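Local atomic coordinates of salicylaldehyde dehydrogenase NahF (Pseudomonas putida, PDB entry 4JZ6), a protein that probably catalyses the NAD+-dependent oxidation of salicylaldehyde to salicylate in the bacterial breakdown of naphthalene. Residues K21-N26 with C204-G209; L84-A89 with E127-A132; S94-F99 with F116-S121; I100-M105 with P195-L200. All coordinates share one frame; numbering follows the deposited sequence.

Contacts 2, 3 and 4 join helix to helix; contact 1 sets strand 18-24 against the end of helix 195-208. The centres lie 10 to 22 Å apart. The first segments follow the chain in the order contact 1, 2, 3, 4. Helix 195-208 serves contact 4 at its start and contact 1 at its end. Helix 96-107 is shared by contacts 3 and 4, and helix 111-130 by contacts 2 and 3. Lys95 NZ of contact 3 forms a salt bridge with Glu207 OE1 of contact 1, Phe99 packs on Leu200 of contact 4, and Ala208 packs on Val88 of contact 2. The N-terminal strand, helix 78-94 and these helices thus pack as one connected cluster.

Contact 1. Residues K21-N26 with C204-G209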
loop_
_atom_site.group_PDB
_atom_site.type_symbol
_atom_site.label_atom_id
_atom_site.label_comp_id
_atom_site.label_asym_id
_atom_site.label_seq_id
_atom_site.Cartn_x
_atom_site.Cartn_y
_atom_site.Cartn_z
ATOM N N LYS A 21 22.165 5.653 24.811
ATOM C CA LYS A 21 21.145 4.828 25.461
ATOM C C LYS A 21 19.903 4.620 24.593
ATOM O O LYS A 21 19.841 5.078 23.449
ATOM C CB LYS A 21 20.738 5.447 26.800
ATOM C CG LYS A 21 21.821 5.406 27.874
ATOM C CD LYS A 21 21.263 5.751 29.248
ATOM C CE LYS A 21 22.307 5.564 30.340
ATOM N NZ LYS A 21 21.710 5.668 31.705
ATOM N N LEU A 22 18.920 3.908 25.142
ATOM C CA LEU A 22 17.596 3.789 24.528
ATOM C C LEU A 22 16.739 4.979 24.955
ATOM O O LEU A 22 17.055 5.655 25.938
ATOM C CB LEU A 22 16.921 2.492 24.979
ATOM C CG LEU A 22 17.039 1.231 24.116
ATOM C CD1 LEU A 22 18.325 1.205 23.292
ATOM C CD2 LEU A 22 16.913 -0.019 24.991
ATOM N N PHE A 23 15.652 5.237 24.234
ATOM C CA PHE A 23 14.761 6.337 24.594
ATOM C C PHE A 23 13.287 5.930 24.601
ATOM O O PHE A 23 12.705 5.651 23.551
ATOM C CB PHE A 23 14.978 7.517 23.653
ATOM C CG PHE A 23 14.225 8.750 24.042
ATOM C CD1 PHE A 23 14.672 9.553 25.082
ATOM C CD2 PHE A 23 13.074 9.119 23.359
ATOM C CE1 PHE A 23 13.985 10.704 25.441
ATOM C CE2 PHE A 23 12.383 10.263 23.710
ATOM C CZ PHE A 23 12.840 11.061 24.750
ATOM N N ILE A 24 12.693 5.890 25.793
ATOM C CA ILE A 24 11.278 5.563 25.954
ATOM C C ILE A 24 10.618 6.488 26.980
ATOM O O ILE A 24 11.132 6.657 28.086
ATOM C CB ILE A 24 11.079 4.105 26.407
ATOM C CG1 ILE A 24 11.701 3.137 25.398
ATOM C CG2 ILE A 24 9.606 3.808 26.591
ATOM C CD1 ILE A 24 11.489 1.684 25.738
ATOM N N ASN A 25 9.485 7.081 26.605
ATOM C CA ASN A 25 8.727 7.972 27.490
ATOM C C ASN A 25 9.520 9.153 28.051
ATOM O O ASN A 25 9.521 9.381 29.260
ATOM C CB ASN A 25 8.105 7.184 28.647
ATOM C CG ASN A 25 6.646 6.860 28.413
ATOM O OD1 ASN A 25 5.914 7.637 27.794
ATOM N ND2 ASN A 25 6.209 5.707 28.912
ATOM N N ASN A 26 10.180 9.899 27.170
ATOM C CA ASN A 26 10.989 11.045 27.577
ATOM C C ASN A 26 12.075 10.665 28.577
ATOM O O ASN A 26 12.504 11.489 29.390
ATOM C CB ASN A 26 10.109 12.177 28.127
ATOM C CG ASN A 26 9.572 13.086 27.033
ATOM O OD1 ASN A 26 9.793 12.850 25.841
ATOM N ND2 ASN A 26 8.855 14.130 27.435
ATOM N N CYS A 204 17.129 15.796 19.578
ATOM C CA CYS A 204 16.607 17.022 19.001
ATOM C C CYS A 204 15.094 17.092 19.148
ATOM O O CYS A 204 14.547 18.108 19.582
ATOM C CB CYS A 204 17.004 17.124 17.535
ATOM S SG CYS A 204 18.727 17.564 17.315
ATOM N N VAL A 205 14.424 15.999 18.800
ATOM C CA VAL A 205 12.979 15.921 18.943
ATOM C C VAL A 205 12.558 16.118 20.401
ATOM O O VAL A 205 11.563 16.797 20.681
ATOM C CB VAL A 205 12.440 14.595 18.384
ATOM C CG1 VAL A 205 10.941 14.502 18.562
ATOM C CG2 VAL A 205 12.800 14.485 16.921
ATOM N N GLN A 206 13.327 15.542 21.325
ATOM C CA GLN A 206 13.048 15.705 22.748
ATOM C C GLN A 206 13.117 17.172 23.164
ATOM O O GLN A 206 12.236 17.665 23.868
ATOM C CB GLN A 206 14.010 14.878 23.609
ATOM C CG GLN A 206 13.739 15.007 25.111
ATOM C CD GLN A 206 14.818 14.367 25.982
ATOM O OE1 GLN A 206 15.902 14.024 25.502
ATOM N NE2 GLN A 206 14.522 14.207 27.273
ATOM N N GLU A 207 14.156 17.864 22.709
ATOM C CA GLU A 207 14.380 19.257 23.094
ATOM C C GLU A 207 13.431 20.246 22.418
ATOM O O GLU A 207 13.340 21.404 22.833
ATOM C CB GLU A 207 15.836 19.658 22.842
ATOM C CG GLU A 207 16.825 18.766 23.561
ATOM C CD GLU A 207 18.255 19.238 23.428
ATOM O OE1 GLU A 207 18.492 20.198 22.669
ATOM O OE2 GLU A 207 19.141 18.651 24.086
ATOM N N ALA A 208 12.735 19.801 21.375
ATOM C CA ALA A 208 11.709 20.630 20.751
ATOM C C ALA A 208 10.445 20.609 21.599
ATOM O O ALA A 208 9.570 21.469 21.457
ATOM C CB ALA A 208 11.414 20.158 19.352
ATOM N N GLY A 209 10.349 19.614 22.476
ATOM C CA GLY A 209 9.276 19.567 23.447
ATOM C C GLY A 209 8.136 18.621 23.124
ATOM O O GLY A 209 7.021 18.804 23.616
#
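Phe23 and Gln206 make a small, partly buried contact between strand 18-24 and the last turn of helix 195-208. It sits at one border of the cofactor-domain sheet. No hydrogen bond crosses between the two segments. The touch is between an aromatic ring and the flat end of a long polar chain. Gln206 CD lies 3.8 Å from Phe23 CE1, and Gln206 CG lies 4.1 Å from Phe23 CZ. The approach to the ring is oblique, with the ring and amide planes 56° apart. Both side chains leave their backbones with CG opposite the main-chain N, at chi1 -173° for Phe23 and -179° for Gln206. The glutamine chain continues extended, which carries its amide out from the helix as far as the ring. There OE1 accepts a hydrogen bond from Trp28 NE1, which helps fix the turn of the amide. The Trp28 ring also meets the Phe23 ring. Asn26 O lies 4.0 Å from Gln206 NE2, so this is a loose approach. Just beyond, the helix ends at Gly209 in a Schellman motif, where the glycine takes a positive phi and its N bonds back to Gln206 O at 3.0 Å. Phe23 also pairs through its backbone with Tyr217 of strand 215-218. Helix 195-208 joins that strand to its parallel neighbour 186-189. Here the N-terminal strand lies against a beta-alpha-beta crossover of the Rossmann-like cofactor domain of the aldehyde dehydrogenase family.

Contact 2. Residues L84-A89 with E127-A132; sequences LLLKVA and EAASLA
The CA atoms of Leu85 and Ala129 come within 5.2 Å of each other where helix 78-94 passes close to the later part of helix 111-130. This is close helix-helix packing in the aldehyde dehydrogenase fold, and the small side chain of Ala129 permits it. The contact is purely apolar. Ala129 CB points at the opposing helix and meets two consecutive leucines. Leu85 touches it near the root of its side chain, through CB, and Leu85 CB also lies 4.0 Å from Ala129 CA. One methyl of Leu85, CD2, lies loosely over the backbone of Ala129, 4.3 Å from Ala129 CA; CD1 turns away. The side chain also packs on Phe125 and Val181. Leu86 behaves differently. It leaves the backbone alongside the other helix, and the chain then bends round so that a terminal methyl does the touching. Both leucines have chi1 off the staggered positions (-92° for Leu85, -115° for Leu86) and nearly eclipsed chi2, so their exact poses deserve caution. Arg82, one turn earlier on helix 78-94, binds the backbone of Ala129 and Ser130: NE reaches Ala129 O and NH2 reaches Ser130 O. Around the contact, Ala128 packs on Ala177 and Tyr178 of helix 170-181, and Val88 packs on Val205 of helix 195-208. At the centre, Ala129 CB lies 3.6 Å from Leu85 CB and 3.5 Å from Leu86 CD1.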
loop_
_atom_site.group_PDB
_atom_site.type_symbol
_atom_site.label_atom_id
_atom_site.label_comp_id
_atom_site.label_asym_id
_atom_site.label_seq_id
_atom_site.Cartn_x
_atom_site.Cartn_y
_atom_site.Cartn_z
ATOM N N LEU A 84 5.550 22.634 17.126
ATOM C CA LEU A 84 6.476 21.634 17.637
ATOM C C LEU A 84 7.456 21.154 16.574
ATOM O O LEU A 84 8.662 21.101 16.815
ATOM C CB LEU A 84 5.697 20.456 18.226
ATOM C CG LEU A 84 5.042 20.742 19.579
ATOM C CD1 LEU A 84 3.949 19.737 19.887
ATOM C CD2 LEU A 84 6.103 20.726 20.656
ATOM N N LEU A 85 6.942 20.811 15.399
ATOM C CA LEU A 85 7.789 20.317 14.321
ATOM C C LEU A 85 8.753 21.390 13.828
ATOM O O LEU A 85 9.925 21.116 13.574
ATOM C CB LEU A 85 6.943 19.793 13.159
ATOM C CG LEU A 85 6.589 18.307 13.149
ATOM C CD1 LEU A 85 7.060 17.619 14.421
ATOM C CD2 LEU A 85 5.097 18.133 12.944
ATOM N N LEU A 86 8.247 22.608 13.688
ATOM C CA LEU A 86 9.074 23.742 13.312
ATOM C C LEU A 86 10.256 23.863 14.276
ATOM O O LEU A 86 11.396 24.084 13.859
ATOM C CB LEU A 86 8.232 25.019 13.335
ATOM C CG LEU A 86 7.985 25.780 12.027
ATOM C CD1 LEU A 86 8.300 24.932 10.804
ATOM C CD2 LEU A 86 6.557 26.298 11.982
ATOM N N LYS A 87 9.972 23.691 15.564
ATOM C CA LYS A 87 11.001 23.752 16.589
ATOM C C LYS A 87 12.062 22.660 16.429
ATOM O O LYS A 87 13.256 22.924 16.629
ATOM C CB LYS A 87 10.390 23.703 17.993
ATOM C CG LYS A 87 11.396 24.044 19.091
ATOM C CD LYS A 87 10.727 24.324 20.423
ATOM C CE LYS A 87 11.742 24.822 21.447
ATOM N NZ LYS A 87 11.117 25.045 22.786
ATOM N N VAL A 88 11.632 21.446 16.080
ATOM C CA VAL A 88 12.574 20.352 15.833
ATOM C C VAL A 88 13.611 20.791 14.812
ATOM O O VAL A 88 14.813 20.634 15.029
ATOM C CB VAL A 88 11.887 19.082 15.296
ATOM C CG1 VAL A 88 12.922 17.997 15.051
ATOM C CG2 VAL A 88 10.840 18.589 16.260
ATOM N N ALA A 89 13.134 21.360 13.708
ATOM C CA ALA A 89 14.016 21.854 12.655
ATOM C C ALA A 89 15.004 22.874 13.198
ATOM O O ALA A 89 16.200 22.782 12.928
ATOM C CB ALA A 89 13.216 22.447 11.513
ATOM N N GLU A 127 8.668 21.039 6.238
ATOM C CA GLU A 127 7.670 20.655 5.252
ATOM C C GLU A 127 6.540 19.927 5.953
ATOM O O GLU A 127 5.362 20.206 5.711
ATOM C CB GLU A 127 8.282 19.751 4.186
ATOM C CG GLU A 127 7.362 19.485 3.005
ATOM C CD GLU A 127 7.146 20.724 2.149
ATOM O OE1 GLU A 127 6.104 20.791 1.455
ATOM O OE2 GLU A 127 8.015 21.630 2.165
ATOM N N ALA A 128 6.902 18.992 6.828
ATOM C CA ALA A 128 5.903 18.262 7.599
ATOM C C ALA A 128 5.087 19.249 8.430
ATOM O O ALA A 128 3.855 19.213 8.424
ATOM C CB ALA A 128 6.563 17.219 8.485
ATOM N N ALA A 129 5.788 20.148 9.118
ATOM C CA ALA A 129 5.151 21.200 9.907
ATOM C C ALA A 129 4.136 22.004 9.088
ATOM O O ALA A 129 3.033 22.295 9.565
ATOM C CB ALA A 129 6.196 22.116 10.490
ATOM N N SER A 130 4.516 22.355 7.859
ATOM C CA SER A 130 3.657 23.128 6.966
ATOM C C SER A 130 2.388 22.370 6.635
ATOM O O SER A 130 1.340 22.972 6.421
ATOM C CB SER A 130 4.379 23.441 5.662
ATOM O OG SER A 130 5.608 24.086 5.903
ATOM N N LEU A 131 2.497 21.044 6.589
ATOM C CA LEU A 131 1.398 20.190 6.153
ATOM C C LEU A 131 0.288 20.058 7.186
ATOM O O LEU A 131 -0.778 19.525 6.879
ATOM C CB LEU A 131 1.914 18.795 5.775
ATOM C CG LEU A 131 2.622 18.650 4.426
ATOM C CD1 LEU A 131 2.826 17.183 4.087
ATOM C CD2 LEU A 131 1.828 19.347 3.332
ATOM N N ALA A 132 0.549 20.547 8.397
ATOM C CA ALA A 132 -0.353 20.384 9.538
ATOM C C ALA A 132 -1.809 20.714 9.225
ATOM O O ALA A 132 -2.721 19.970 9.601
ATOM C CB ALA A 132 0.136 21.212 10.718
#

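Contact 3. Residues S94-F99 with F116-S121; sequences SKTPKF and FNVHAS. With EDO (1,2-ethanediol), chain G.
Val118 presents its two methyl groups to Thr96 and Phe99. Val118 CG1 lies 3.5 Å from Thr96 OG1, and Val118 CG2 lies 3.5 Å from Phe99 CB. Val118 CG2 also reaches the base of the ring, 3.9 Å from Phe99 CG, and comes at the ring obliquely. The valine has CG1 opposite the backbone N (chi1 -178°), which spreads the two methyls over these two neighbours. No hydrogen bond links the segments. The Thr96 hydroxyl bonds Glu93 O; its touch on the Val118 methyl is van der Waals. Thr96 opens helix 96-107, with Lys95 at the N-cap position. One shell out, Phe99 also packs on Met92. In helix 111-130, Ser121 OG donates to Asn117 O at 2.6 Å, while Ser121 N bonds the same oxygen from the opposite face of the carbonyl plane. The Asn117 amide is held from both ends: OD1 accepts from Ala169 N and Val170 N, and ND2 bonds Trp113 O. Farther round the helix, an ethanediol, probably from the crystallisation liquor, donates through O2 to Ala120 O at 3.1 Å. The side chain of Val118 is about 12 Å from a bound salicylaldehyde. Trp113 and Val170, both lining that pocket, are linked through Asn117, which makes it a second-shell residue. The contact itself is van der Waals packing, mostly apolar, between two consecutive helices joined by a short turn, the second of which helps to wall the substrate pocket.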
loop_
_atom_site.group_PDB
_atom_site.type_symbol
_atom_site.label_atom_id
_atom_site.label_comp_id
_atom_site.label_asym_id
_atom_site.label_seq_id
_atom_site.Cartn_x
_atom_site.Cartn_y
_atom_site.Cartn_z
ATOM N N SER A 94 20.598 23.894 15.127
ATOM C CA SER A 94 21.425 24.415 16.210
ATOM C C SER A 94 22.497 23.411 16.615
ATOM O O SER A 94 23.452 23.761 17.302
ATOM C CB SER A 94 20.570 24.806 17.422
ATOM O OG SER A 94 20.054 23.672 18.096
ATOM N N LYS A 95 22.341 22.166 16.183
ATOM C CA LYS A 95 23.283 21.114 16.538
ATOM C C LYS A 95 24.111 20.648 15.337
ATOM O O LYS A 95 24.713 19.573 15.368
ATOM C CB LYS A 95 22.544 19.937 17.179
ATOM C CG LYS A 95 22.051 20.222 18.594
ATOM C CD LYS A 95 21.384 19.000 19.220
ATOM C CE LYS A 95 21.304 19.122 20.737
ATOM N NZ LYS A 95 20.709 20.413 21.171
ATOM N N THR A 96 24.150 21.473 14.293
ATOM C CA THR A 96 24.822 21.124 13.036
ATOM C C THR A 96 26.277 20.618 13.168
ATOM O O THR A 96 26.615 19.576 12.606
ATOM C CB THR A 96 24.724 22.267 11.978
ATOM O OG1 THR A 96 23.347 22.521 11.656
ATOM C CG2 THR A 96 25.463 21.886 10.702
ATOM N N PRO A 97 27.136 21.336 13.913
ATOM C CA PRO A 97 28.516 20.854 14.044
ATOM C C PRO A 97 28.633 19.457 14.654
ATOM O O PRO A 97 29.529 18.709 14.262
ATOM C CB PRO A 97 29.148 21.877 14.988
ATOM C CG PRO A 97 28.350 23.100 14.801
ATOM C CD PRO A 97 26.948 22.619 14.611
ATOM N N LYS A 98 27.754 19.118 15.593
ATOM C CA LYS A 98 27.784 17.796 16.224
ATOM C C LYS A 98 27.395 16.700 15.230
ATOM O O LYS A 98 28.008 15.630 15.196
ATOM C CB LYS A 98 26.885 17.758 17.468
ATOM C CG LYS A 98 26.855 16.421 18.207
ATOM C CD LYS A 98 28.231 16.015 18.716
ATOM C CE LYS A 98 28.766 16.994 19.760
ATOM N NZ LYS A 98 30.259 16.943 19.882
ATOM N N PHE A 99 26.382 16.975 14.418
ATOM C CA PHE A 99 25.966 16.032 13.391
ATOM C C PHE A 99 27.106 15.750 12.427
ATOM O O PHE A 99 27.378 14.589 12.102
ATOM C CB PHE A 99 24.751 16.551 12.628
ATOM C CG PHE A 99 23.447 16.246 13.295
ATOM C CD1 PHE A 99 22.935 14.960 13.285
ATOM C CD2 PHE A 99 22.730 17.243 13.933
ATOM C CE1 PHE A 99 21.733 14.673 13.904
ATOM C CE2 PHE A 99 21.525 16.964 14.556
ATOM C CZ PHE A 99 21.023 15.677 14.541
ATOM N N PHE A 116 24.563 18.343 4.361
ATOM C CA PHE A 116 23.348 18.177 3.576
ATOM C C PHE A 116 22.275 17.420 4.357
ATOM O O PHE A 116 21.095 17.782 4.310
ATOM C CB PHE A 116 23.621 17.455 2.258
ATOM C CG PHE A 116 22.374 17.000 1.566
ATOM C CD1 PHE A 116 21.937 15.688 1.687
ATOM C CD2 PHE A 116 21.614 17.893 0.819
ATOM C CE1 PHE A 116 20.767 15.266 1.057
ATOM C CE2 PHE A 116 20.443 17.478 0.181
ATOM C CZ PHE A 116 20.021 16.161 0.300
ATOM N N ASN A 117 22.689 16.365 5.056
ATOM C CA ASN A 117 21.762 15.549 5.835
ATOM C C ASN A 117 21.017 16.382 6.857
ATOM O O ASN A 117 19.823 16.197 7.078
ATOM C CB ASN A 117 22.492 14.401 6.532
ATOM C CG ASN A 117 22.230 13.064 5.872
ATOM O OD1 ASN A 117 21.233 12.393 6.163
ATOM N ND2 ASN A 117 23.120 12.671 4.971
ATOM N N VAL A 118 21.731 17.314 7.472
ATOM C CA VAL A 118 21.113 18.187 8.454
ATOM C C VAL A 118 20.093 19.115 7.799
ATOM O O VAL A 118 18.927 19.143 8.206
ATOM C CB VAL A 118 22.164 18.983 9.235
ATOM C CG1 VAL A 118 21.503 19.853 10.289
ATOM C CG2 VAL A 118 23.126 18.031 9.891
ATOM N N HIS A 119 20.534 19.860 6.787
ATOM C CA HIS A 119 19.644 20.744 6.033
ATOM C C HIS A 119 18.382 20.006 5.601
ATOM O O HIS A 119 17.267 20.480 5.830
ATOM C CB HIS A 119 20.353 21.307 4.800
ATOM C CG HIS A 119 21.401 22.326 5.120
ATOM N ND1 HIS A 119 21.272 23.235 6.149
ATOM C CD2 HIS A 119 22.603 22.577 4.544
ATOM C CE1 HIS A 119 22.349 23.999 6.195
ATOM N NE2 HIS A 119 23.170 23.623 5.235
ATOM N N ALA A 120 18.577 18.835 4.997
ATOM C CA ALA A 120 17.479 18.002 4.510
ATOM C C ALA A 120 16.556 17.551 5.630
ATOM O O ALA A 120 15.336 17.539 5.465
ATOM C CB ALA A 120 18.017 16.799 3.755
ATOM N N SER A 121 17.142 17.178 6.765
ATOM C CA SER A 121 16.362 16.780 7.932
ATOM C C SER A 121 15.508 17.928 8.460
ATOM O O SER A 121 14.313 17.757 8.721
ATOM C CB SER A 121 17.274 16.268 9.043
ATOM O OG SER A 121 17.975 15.116 8.626
HETATM C C1 EDO G . 14.599 18.526 0.792
HETATM O O1 EDO G . 13.920 19.740 0.437
HETATM C C2 EDO G . 14.249 18.124 2.222
HETATM O O2 EDO G . 14.835 16.853 2.534
#

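Contact 4. Residues I100-M105 with P195-L200; sequences IEVMAM and PATHAL
Val102 CG1 fits against two adjacent residues at the start of helix 195-208. Val102 CG1 lies 3.6 Å from Ala196 CB and 3.3 Å from Thr197 OG1. The valine has CG1 opposite the backbone N (chi1 168°), and this branch alone makes its close touches across the contact. The side chains of Val102 and Thr197 run alongside each other, pointing opposite ways. Met103 meets the other branch of the threonine, with Met103 CG 3.6 Å from Thr197 CG2, and the two side chains lie roughly perpendicular. The first torsion of Met103 (chi1 -81°) turns CG toward the Thr197 methyl; the touch is near the root of the chain. Beyond it the chain runs straight to SD and then bends at chi3. Thr197 turns OG1 beside its backbone N, and the hydroxyl is bonded to Glu106 OE1 on the next turn of the facing helix. Glu106 OE2 takes the backbone N of Ala196. One carboxylate thus grips the first turn of helix 195-208 twice, and the positive end of that helix dipole probably favours its charge. Met18 of the N-terminal strand covers Val102 and Ala196. The side chain of Met103 is about 9 Å from a bound salicylaldehyde. The short helical segments run nearly antiparallel, at 151°, with axes 9.1 Å apart. The contact is a buried helix-helix pair in which helix 96-107 lies against a beta-alpha-beta crossover helix of the Rossmann-like cofactor domain.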
loop_
_atom_site.group_PDB
_atom_site.type_symbol
_atom_site.label_atom_id
_atom_site.label_comp_id
_atom_site.label_asym_id
_atom_site.label_seq_id
_atom_site.Cartn_x
_atom_site.Cartn_y
_atom_site.Cartn_z
ATOM N N ILE A 100 27.769 16.815 11.980
ATOM C CA ILE A 100 28.903 16.688 11.073
ATOM C C ILE A 100 29.946 15.773 11.699
ATOM O O ILE A 100 30.426 14.828 11.062
ATOM C CB ILE A 100 29.543 18.057 10.780
ATOM C CG1 ILE A 100 28.512 19.014 10.175
ATOM C CG2 ILE A 100 30.755 17.902 9.866
ATOM C CD1 ILE A 100 28.578 19.149 8.680
ATOM N N GLU A 101 30.265 16.046 12.962
ATOM C CA GLU A 101 31.301 15.321 13.685
ATOM C C GLU A 101 30.945 13.852 13.894
ATOM O O GLU A 101 31.775 12.964 13.676
ATOM C CB GLU A 101 31.559 15.991 15.033
ATOM C CG GLU A 101 32.682 15.362 15.838
ATOM C CD GLU A 101 32.656 15.791 17.285
ATOM O OE1 GLU A 101 31.968 16.787 17.598
ATOM O OE2 GLU A 101 33.315 15.127 18.115
ATOM N N VAL A 102 29.711 13.600 14.314
ATOM C CA VAL A 102 29.292 12.247 14.635
ATOM C C VAL A 102 29.152 11.393 13.380
ATOM O O VAL A 102 29.610 10.248 13.344
ATOM C CB VAL A 102 27.978 12.244 15.436
ATOM C CG1 VAL A 102 27.392 10.845 15.510
ATOM C CG2 VAL A 102 28.221 12.801 16.835
ATOM N N MET A 103 28.531 11.960 12.351
ATOM C CA MET A 103 28.354 11.259 11.082
ATOM C C MET A 103 29.699 10.928 10.434
ATOM O O MET A 103 29.844 9.890 9.779
ATOM C CB MET A 103 27.472 12.071 10.129
ATOM C CG MET A 103 25.985 11.923 10.402
ATOM S SD MET A 103 24.937 12.704 9.150
ATOM C CE MET A 103 25.625 12.041 7.631
ATOM N N ALA A 104 30.684 11.801 10.628
ATOM C CA ALA A 104 32.021 11.539 10.118
ATOM C C ALA A 104 32.630 10.334 10.831
ATOM O O ALA A 104 33.300 9.507 10.213
ATOM C CB ALA A 104 32.907 12.763 10.272
ATOM N N MET A 105 32.382 10.228 12.132
ATOM C CA MET A 105 32.959 9.147 12.923
ATOM C C MET A 105 32.258 7.820 12.657
ATOM O O MET A 105 32.906 6.784 12.494
ATOM C CB MET A 105 32.900 9.477 14.417
ATOM C CG MET A 105 33.763 10.660 14.826
ATOM S SD MET A 105 33.455 11.205 16.521
ATOM C CE MET A 105 33.996 9.771 17.459
ATOM N N PRO A 195 24.395 4.580 15.728
ATOM C CA PRO A 195 23.575 4.770 16.928
ATOM C C PRO A 195 23.710 6.147 17.580
ATOM O O PRO A 195 22.749 6.614 18.194
ATOM C CB PRO A 195 24.082 3.676 17.869
ATOM C CG PRO A 195 25.478 3.485 17.479
ATOM C CD PRO A 195 25.534 3.684 15.992
ATOM N N ALA A 196 24.869 6.785 17.461
ATOM C CA ALA A 196 25.044 8.111 18.045
ATOM C C ALA A 196 24.239 9.156 17.283
ATOM O O ALA A 196 23.651 10.060 17.880
ATOM C CB ALA A 196 26.510 8.497 18.088
ATOM N N THR A 197 24.212 9.025 15.962
ATOM C CA THR A 197 23.489 9.968 15.120
ATOM C C THR A 197 21.984 9.866 15.325
ATOM O O THR A 197 21.286 10.876 15.411
ATOM C CB THR A 197 23.786 9.725 13.642
ATOM O OG1 THR A 197 25.171 9.410 13.481
ATOM C CG2 THR A 197 23.450 10.961 12.829
ATOM N N HIS A 198 21.490 8.636 15.395
ATOM C CA HIS A 198 20.065 8.398 15.589
ATOM C C HIS A 198 19.607 8.762 17.004
ATOM O O HIS A 198 18.475 9.200 17.210
ATOM C CB HIS A 198 19.728 6.949 15.251
ATOM C CG HIS A 198 19.766 6.660 13.787
ATOM N ND1 HIS A 198 19.767 5.381 13.276
ATOM C CD2 HIS A 198 19.791 7.493 12.717
ATOM C CE1 HIS A 198 19.794 5.435 11.957
ATOM N NE2 HIS A 198 19.808 6.705 11.592
ATOM N N ALA A 199 20.486 8.582 17.980
ATOM C CA ALA A 199 20.177 9.039 19.323
ATOM C C ALA A 199 20.112 10.564 19.307
ATOM O O ALA A 199 19.224 11.165 19.915
ATOM C CB ALA A 199 21.214 8.553 20.303
ATOM N N LEU A 200 21.048 11.182 18.586
ATOM C CA LEU A 200 21.106 12.635 18.494
ATOM C C LEU A 200 19.843 13.233 17.880
ATOM O O LEU A 200 19.276 14.188 18.417
ATOM C CB LEU A 200 22.336 13.092 17.706
ATOM C CG LEU A 200 22.503 14.617 17.675
ATOM C CD1 LEU A 200 22.531 15.173 19.090
ATOM C CD2 LEU A 200 23.747 15.028 16.907
#